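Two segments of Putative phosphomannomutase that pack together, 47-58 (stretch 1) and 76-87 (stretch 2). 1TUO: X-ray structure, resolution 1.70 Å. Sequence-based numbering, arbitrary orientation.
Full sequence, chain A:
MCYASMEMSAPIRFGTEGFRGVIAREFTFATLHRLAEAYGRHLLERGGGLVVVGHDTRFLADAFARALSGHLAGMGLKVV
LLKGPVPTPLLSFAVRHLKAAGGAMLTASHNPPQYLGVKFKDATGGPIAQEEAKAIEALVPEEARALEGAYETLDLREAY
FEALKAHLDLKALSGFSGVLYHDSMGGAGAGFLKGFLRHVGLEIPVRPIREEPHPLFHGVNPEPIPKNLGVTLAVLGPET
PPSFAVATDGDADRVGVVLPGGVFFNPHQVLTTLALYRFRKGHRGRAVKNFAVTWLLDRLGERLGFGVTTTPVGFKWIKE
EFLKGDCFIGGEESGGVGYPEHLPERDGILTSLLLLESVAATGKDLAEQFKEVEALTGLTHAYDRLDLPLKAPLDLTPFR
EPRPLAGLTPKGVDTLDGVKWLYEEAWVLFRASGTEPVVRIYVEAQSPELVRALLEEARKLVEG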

ATOM      1  N   GLY A  47     -25.875  -4.268  13.991  1.00 23.72           N
ATOM      2  CA  GLY A  47     -26.788  -4.984  13.115  1.00 21.40           C
ATOM      3  C   GLY A  47     -26.254  -6.272  12.518  1.00 20.58           C
ATOM      4  O   GLY A  47     -26.922  -6.898  11.698  1.00 19.87           O
ATOM      5  N   GLY A  48     -25.051  -6.670  12.918  1.00 20.51           N
ATOM      6  CA  GLY A  48     -24.486  -7.901  12.392  1.00 19.37           C
ATOM      7  C   GLY A  48     -24.245  -7.818  10.896  1.00 20.51           C
ATOM      8  O   GLY A  48     -23.935  -6.750  10.363  1.00 20.88           O
ATOM      9  N   GLY A  49     -24.386  -8.949  10.212  1.00 19.55           N
ATOM     10  CA  GLY A  49     -24.179  -8.968   8.778  1.00 19.60           C
ATOM     11  C   GLY A  49     -23.118  -9.952   8.329  1.00 18.56           C
ATOM     12  O   GLY A  49     -22.744 -10.866   9.060  1.00 18.15           O
ATOM     13  N   LEU A  50     -22.640  -9.756   7.108  1.00 18.56           N
ATOM     14  CA  LEU A  50     -21.610 -10.604   6.523  1.00 18.66           C
ATOM     15  C   LEU A  50     -20.220 -10.024   6.779  1.00 18.44           C
ATOM     16  O   LEU A  50     -20.023  -8.811   6.738  1.00 17.30           O
ATOM     17  N   VAL A  51     -19.261 -10.897   7.051  1.00 18.49           N
ATOM     18  CA  VAL A  51     -17.887 -10.454   7.278  1.00 17.06           C
ATOM     19  C   VAL A  51     -17.012 -11.285   6.366  1.00 17.71           C
ATOM     20  O   VAL A  51     -17.184 -12.499   6.284  1.00 17.61           O
ATOM     21  N   VAL A  52     -16.083 -10.628   5.681  1.00 16.26           N
ATOM     22  CA  VAL A  52     -15.163 -11.328   4.796  1.00 16.19           C
ATOM     23  C   VAL A  52     -13.805 -11.353   5.476  1.00 16.34           C
ATOM     24  O   VAL A  52     -13.346 -10.332   5.985  1.00 17.17           O
ATOM     25  N   VAL A  53     -13.184 -12.527   5.511  1.00 15.93           N
ATOM     26  CA  VAL A  53     -11.872 -12.685   6.139  1.00 15.75           C
ATOM     27  C   VAL A  53     -10.860 -13.138   5.092  1.00 15.37           C
ATOM     28  O   VAL A  53     -11.180 -13.937   4.215  1.00 16.26           O
ATOM     29  N   GLY A  54      -9.641 -12.622   5.184  1.00 16.24           N
ATOM     30  CA  GLY A  54      -8.609 -13.019   4.246  1.00 16.12           C
ATOM     31  C   GLY A  54      -7.280 -13.120   4.969  1.00 15.56           C
ATOM     32  O   GLY A  54      -7.167 -12.697   6.121  1.00 15.84           O
ATOM     33  N   HIS A  55      -6.275 -13.685   4.304  1.00 15.70           N
ATOM     34  CA  HIS A  55      -4.946 -13.805   4.911  1.00 16.99           C
ATOM     35  C   HIS A  55      -3.872 -13.744   3.833  1.00 16.11           C
ATOM     36  O   HIS A  55      -4.165 -13.970   2.664  1.00 16.03           O
ATOM     37  N   ASP A  56      -2.635 -13.430   4.221  1.00 14.80           N
ATOM     38  CA  ASP A  56      -1.547 -13.379   3.251  1.00 16.37           C
ATOM     39  C   ASP A  56      -0.716 -14.660   3.336  1.00 16.43           C
ATOM     40  O   ASP A  56      -1.244 -15.698   3.726  1.00 16.92           O
ATOM     41  N   THR A  57       0.562 -14.600   2.964  1.00 15.91           N
ATOM     42  CA  THR A  57       1.393 -15.806   2.989  1.00 16.95           C
ATOM     43  C   THR A  57       2.217 -15.983   4.252  1.00 18.17           C
ATOM     44  O   THR A  57       3.029 -16.910   4.335  1.00 18.47           O
ATOM     45  N   ARG A  58       2.012 -15.118   5.238  1.00 16.49           N
ATOM     46  CA  ARG A  58       2.775 -15.226   6.482  1.00 15.29           C
ATOM     47  C   ARG A  58       2.510 -16.541   7.197  1.00 16.45           C
ATOM     48  O   ARG A  58       1.464 -17.154   7.016  1.00 15.86           O
ATOM     49  N   GLY A  76     -22.629 -15.440  15.413  1.00 24.53           N
ATOM     50  CA  GLY A  76     -23.832 -15.053  14.691  1.00 24.46           C
ATOM     51  C   GLY A  76     -23.619 -14.284  13.399  1.00 25.26           C
ATOM     52  O   GLY A  76     -24.579 -13.981  12.685  1.00 25.84           O
ATOM     53  N   LEU A  77     -22.373 -13.941  13.093  1.00 24.10           N
ATOM     54  CA  LEU A  77     -22.088 -13.226  11.857  1.00 22.11           C
ATOM     55  C   LEU A  77     -22.025 -14.227  10.715  1.00 21.21           C
ATOM     56  O   LEU A  77     -21.653 -15.382  10.920  1.00 20.86           O
ATOM     57  N   LYS A  78     -22.413 -13.805   9.516  1.00 20.02           N
ATOM     58  CA  LYS A  78     -22.301 -14.700   8.372  1.00 21.59           C
ATOM     59  C   LYS A  78     -20.853 -14.478   7.955  1.00 20.56           C
ATOM     60  O   LYS A  78     -20.403 -13.340   7.889  1.00 21.39           O
ATOM     61  N   VAL A  79     -20.115 -15.546   7.680  1.00 19.37           N
ATOM     62  CA  VAL A  79     -18.713 -15.370   7.318  1.00 19.16           C
ATOM     63  C   VAL A  79     -18.296 -16.022   6.009  1.00 20.56           C
ATOM     64  O   VAL A  79     -18.758 -17.109   5.665  1.00 20.40           O
ATOM     65  N   VAL A  80     -17.418 -15.333   5.287  1.00 19.30           N
ATOM     66  CA  VAL A  80     -16.853 -15.837   4.046  1.00 19.65           C
ATOM     67  C   VAL A  80     -15.344 -15.696   4.176  1.00 18.77           C
ATOM     68  O   VAL A  80     -14.835 -14.599   4.393  1.00 17.47           O
ATOM     69  N   LEU A  81     -14.634 -16.814   4.076  1.00 18.30           N
ATOM     70  CA  LEU A  81     -13.181 -16.797   4.149  1.00 18.13           C
ATOM     71  C   LEU A  81     -12.701 -16.925   2.709  1.00 18.11           C
ATOM     72  O   LEU A  81     -13.139 -17.817   1.988  1.00 19.01           O
ATOM     73  N   LEU A  82     -11.820 -16.029   2.284  1.00 17.50           N
ATOM     74  CA  LEU A  82     -11.317 -16.093   0.925  1.00 17.45           C
ATOM     75  C   LEU A  82     -10.312 -17.224   0.802  1.00 17.77           C
ATOM     76  O   LEU A  82      -9.464 -17.421   1.675  1.00 17.94           O
ATOM     77  N   LYS A  83     -10.429 -17.966  -0.292  1.00 18.90           N
ATOM     78  CA  LYS A  83      -9.573 -19.111  -0.571  1.00 21.06           C
ATOM     79  C   LYS A  83      -8.119 -18.781  -0.889  1.00 20.97           C
ATOM     80  O   LYS A  83      -7.825 -18.020  -1.819  1.00 20.12           O
ATOM     81  N   GLY A  84      -7.220 -19.382  -0.114  1.00 19.58           N
ATOM     82  CA  GLY A  84      -5.798 -19.190  -0.316  1.00 21.17           C
ATOM     83  C   GLY A  84      -5.295 -17.812   0.043  1.00 20.59           C
ATOM     84  O   GLY A  84      -6.076 -16.949   0.439  1.00 20.58           O
ATOM     85  N   PRO A  85      -3.979 -17.579  -0.068  1.00 19.31           N
ATOM     86  CA  PRO A  85      -3.465 -16.249   0.267  1.00 18.24           C
ATOM     87  C   PRO A  85      -4.003 -15.242  -0.737  1.00 16.19           C
ATOM     88  O   PRO A  85      -4.095 -15.536  -1.933  1.00 16.55           O
ATOM     89  N   VAL A  86      -4.368 -14.061  -0.254  1.00 16.89           N
ATOM     90  CA  VAL A  86      -4.899 -13.033  -1.133  1.00 17.66           C
ATOM     91  C   VAL A  86      -4.325 -11.648  -0.846  1.00 16.87           C
ATOM     92  O   VAL A  86      -3.914 -11.349   0.276  1.00 17.54           O
ATOM     93  N   PRO A  87      -4.290 -10.785  -1.869  1.00 17.63           N
ATOM     94  CA  PRO A  87      -3.780  -9.425  -1.694  1.00 17.30           C
ATOM     95  C   PRO A  87      -4.807  -8.661  -0.854  1.00 16.15           C
ATOM     96  O   PRO A  87      -6.015  -8.940  -0.925  1.00 15.51           O
TER

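The most unusual feature of this contact is the way two waters fill the gap where a regular parallel pairing breaks off, beside the ring of H55. Up to L82 the backbones bond directly, ending with L82 N to V53 O at 2.9 Å; one more direct backbone bond follows, from V86 N to H55 O at 2.9 Å. Between these points stretch 2 bulges through K83 and G84, and H55 N has no carbonyl of stretch 2 as its direct partner. Water 1 accepts from H55 N (3.0 Å) and donates to L82 O and G84 O, both at 2.8 Å. Water 2 lies 2.8 Å from H55 NE2, donates to L82 O at 2.8 Å and accepts a weak bond from G84 N at 3.2 Å.

Although its CA-to-CB bond points away, H55 adopts chi1 p, and the end of its ring comes back to the other stretch. Its ND1 donates to D56 O at 2.9 Å, which anchors the ring, while G84 O lies over one face, 3.4 Å from NE2 but at a poor angle for a hydrogen bond. An imidazole suits this place because it offers a nitrogen to the backbone and another to water. G84 has positive phi, which favours glycine, and P85 follows, its CB 3.7 Å from T57 CG2.

Along the strands, side chains alternate between two faces. L50, V52, K78 and V80 share one. L50 (chi1 t, chi2 p) sends its CD1 to 3.7 Å from V80 CG2 and 3.8 Å from K78 CG, so the lysine contributes its aliphatic portion while its all-t chain leads the amine outward. V52 (t) continues the apolar surface, its CG1 3.8 Å from L82 CG; L82 (m, t) points sideways.

V51, V53, V79 and L81 occupy the other face. The three valines are all t, and their branched CB atoms suit the extended backbone. V53 CG2 lies 4.2 Å from V79 CG1, and V53 CG1 lies 3.8 Å from CD1 of L81 (t, p), whose end comes nearer to stretch 1. V51 CG2 meets L77 CG at 4.1 Å. L77 (m, m) also brings CD1 to 3.7 Å from G48 CA, covering the glycine turn.

Beyond the pairing, the CA-to-CB bond of D56 points away, and its carboxylate binds R58 within stretch 1: OD2 accepts from R58 N at 2.9 Å, and OD1, also bonded elsewhere in the structure, forms a salt bridge with R58 NE at 3.2 Å, whose hydrogen bond is weak.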

ATOM      1  CB  LEU A  50     -21.827 -10.707   5.016  1.00 20.24           C
ATOM      2  CG  LEU A  50     -20.697 -11.354   4.216  1.00 21.24           C
ATOM      3  CD1 LEU A  50     -20.620 -12.826   4.549  1.00 22.22           C
ATOM      4  CD2 LEU A  50     -20.956 -11.148   2.719  1.00 21.55           C
ATOM      5  CB  VAL A  51     -17.413 -10.704   8.728  1.00 17.77           C
ATOM      6  CG1 VAL A  51     -15.961 -10.230   8.885  1.00 19.25           C
ATOM      7  CG2 VAL A  51     -18.314  -9.972   9.709  1.00 21.01           C
ATOM      8  CB  VAL A  52     -15.050 -10.620   3.435  1.00 16.85           C
ATOM      9  CG1 VAL A  52     -14.196 -11.448   2.490  1.00 18.20           C
ATOM     10  CG2 VAL A  52     -16.444 -10.426   2.835  1.00 18.21           C
ATOM     11  CB  VAL A  53     -11.918 -13.749   7.264  1.00 15.61           C
ATOM     12  CG1 VAL A  53     -10.520 -13.934   7.876  1.00 16.37           C
ATOM     13  CG2 VAL A  53     -12.904 -13.320   8.343  1.00 15.34           C
ATOM     14  CB  HIS A  55      -4.837 -15.127   5.666  1.00 15.95           C
ATOM     15  CG  HIS A  55      -4.919 -16.335   4.787  1.00 16.15           C
ATOM     16  ND1 HIS A  55      -3.820 -16.867   4.144  1.00 17.97           N
ATOM     17  CD2 HIS A  55      -5.968 -17.124   4.457  1.00 16.67           C
ATOM     18  CE1 HIS A  55      -4.191 -17.933   3.457  1.00 17.66           C
ATOM     19  NE2 HIS A  55      -5.488 -18.111   3.631  1.00 17.62           N
ATOM     20  CB  ASP A  56      -0.686 -12.120   3.436  1.00 16.46           C
ATOM     21  CG  ASP A  56      -0.023 -12.032   4.795  1.00 15.35           C
ATOM     22  OD1 ASP A  56       0.502 -10.938   5.099  1.00 16.49           O
ATOM     23  OD2 ASP A  56      -0.013 -13.029   5.549  1.00 15.45           O
ATOM     24  CB  THR A  57       2.377 -15.838   1.803  1.00 16.07           C
ATOM     25  OG1 THR A  57       3.344 -14.792   1.962  1.00 17.47           O
ATOM     26  CG2 THR A  57       1.635 -15.639   0.489  1.00 17.91           C
ATOM     27  CB  ARG A  58       2.464 -14.032   7.379  1.00 16.32           C
ATOM     28  CG  ARG A  58       3.082 -12.763   6.842  1.00 13.94           C
ATOM     29  CD  ARG A  58       2.595 -11.477   7.497  1.00 15.53           C
ATOM     30  NE  ARG A  58       3.204 -10.353   6.784  1.00 14.49           N
ATOM     31  CZ  ARG A  58       4.393  -9.840   7.081  1.00 16.36           C
ATOM     32  NH1 ARG A  58       5.096 -10.326   8.099  1.00 17.32           N
ATOM     33  NH2 ARG A  58       4.915  -8.886   6.322  1.00 16.28           N
ATOM     34  CB  LEU A  77     -20.736 -12.500  11.936  1.00 21.92           C
ATOM     35  CG  LEU A  77     -20.568 -11.286  12.853  1.00 23.39           C
ATOM     36  CD1 LEU A  77     -21.660 -10.270  12.546  1.00 22.45           C
ATOM     37  CD2 LEU A  77     -20.627 -11.704  14.300  1.00 23.36           C
ATOM     38  CB  LYS A  78     -23.239 -14.283   7.241  1.00 22.59           C
ATOM     39  CG  LYS A  78     -23.207 -15.239   6.056  1.00 25.16           C
ATOM     40  CD  LYS A  78     -24.247 -14.869   5.011  1.00 26.55           C
ATOM     41  CE  LYS A  78     -24.336 -15.934   3.930  1.00 29.81           C
ATOM     42  NZ  LYS A  78     -25.440 -15.652   2.970  1.00 30.15           N
ATOM     43  CB  VAL A  79     -17.784 -15.928   8.431  1.00 18.98           C
ATOM     44  CG1 VAL A  79     -16.322 -15.738   8.044  1.00 20.37           C
ATOM     45  CG2 VAL A  79     -18.072 -15.241   9.754  1.00 19.98           C
ATOM     46  CB  VAL A  80     -17.305 -15.025   2.812  1.00 19.90           C
ATOM     47  CG1 VAL A  80     -16.428 -15.375   1.611  1.00 23.78           C
ATOM     48  CG2 VAL A  80     -18.766 -15.328   2.492  1.00 22.80           C
ATOM     49  CB  LEU A  81     -12.660 -17.982   4.971  1.00 17.98           C
ATOM     50  CG  LEU A  81     -11.137 -18.184   4.952  1.00 18.33           C
ATOM     51  CD1 LEU A  81     -10.451 -17.026   5.665  1.00 20.00           C
ATOM     52  CD2 LEU A  81     -10.777 -19.514   5.629  1.00 19.94           C
ATOM     53  CB  LEU A  82     -10.681 -14.762   0.523  1.00 17.06           C
ATOM     54  CG  LEU A  82     -11.658 -13.585   0.550  1.00 17.16           C
ATOM     55  CD1 LEU A  82     -10.947 -12.317   0.104  1.00 18.21           C
ATOM     56  CD2 LEU A  82     -12.839 -13.882  -0.375  1.00 18.80           C
ATOM     57  CB  LYS A  83     -10.161 -19.924  -1.729  1.00 22.40           C
ATOM     58  CG  LYS A  83      -9.363 -21.180  -2.067  1.00 27.68           C
ATOM     59  CD  LYS A  83      -9.953 -21.906  -3.266  1.00 31.93           C
ATOM     60  CE  LYS A  83      -9.158 -23.162  -3.595  1.00 35.12           C
ATOM     61  NZ  LYS A  83      -7.733 -22.851  -3.911  1.00 38.27           N
ATOM     62  CB  PRO A  85      -1.954 -16.421   0.157  1.00 18.75           C
ATOM     63  CG  PRO A  85      -1.813 -17.457  -0.933  1.00 20.53           C
ATOM     64  CD  PRO A  85      -2.907 -18.457  -0.577  1.00 19.69           C
ATOM     65  CB  VAL A  86      -6.448 -12.906  -0.999  1.00 18.58           C
ATOM     66  CG1 VAL A  86      -7.132 -14.208  -1.389  1.00 20.13           C
ATOM     67  CG2 VAL A  86      -6.812 -12.523   0.430  1.00 19.47           C
ATOM     68  CB  PRO A  87      -3.750  -8.866  -3.117  1.00 17.94           C
ATOM     69  CG  PRO A  87      -3.655 -10.069  -3.982  1.00 18.35           C
ATOM     70  CD  PRO A  87      -4.523 -11.083  -3.294  1.00 17.67           C
TER
HETATM   71  O   HOH W   1      -7.526 -15.439   2.274  1.00 14.52           O
HETATM   72  O   HOH W   2      -7.883 -19.359   3.040  1.00 27.17           O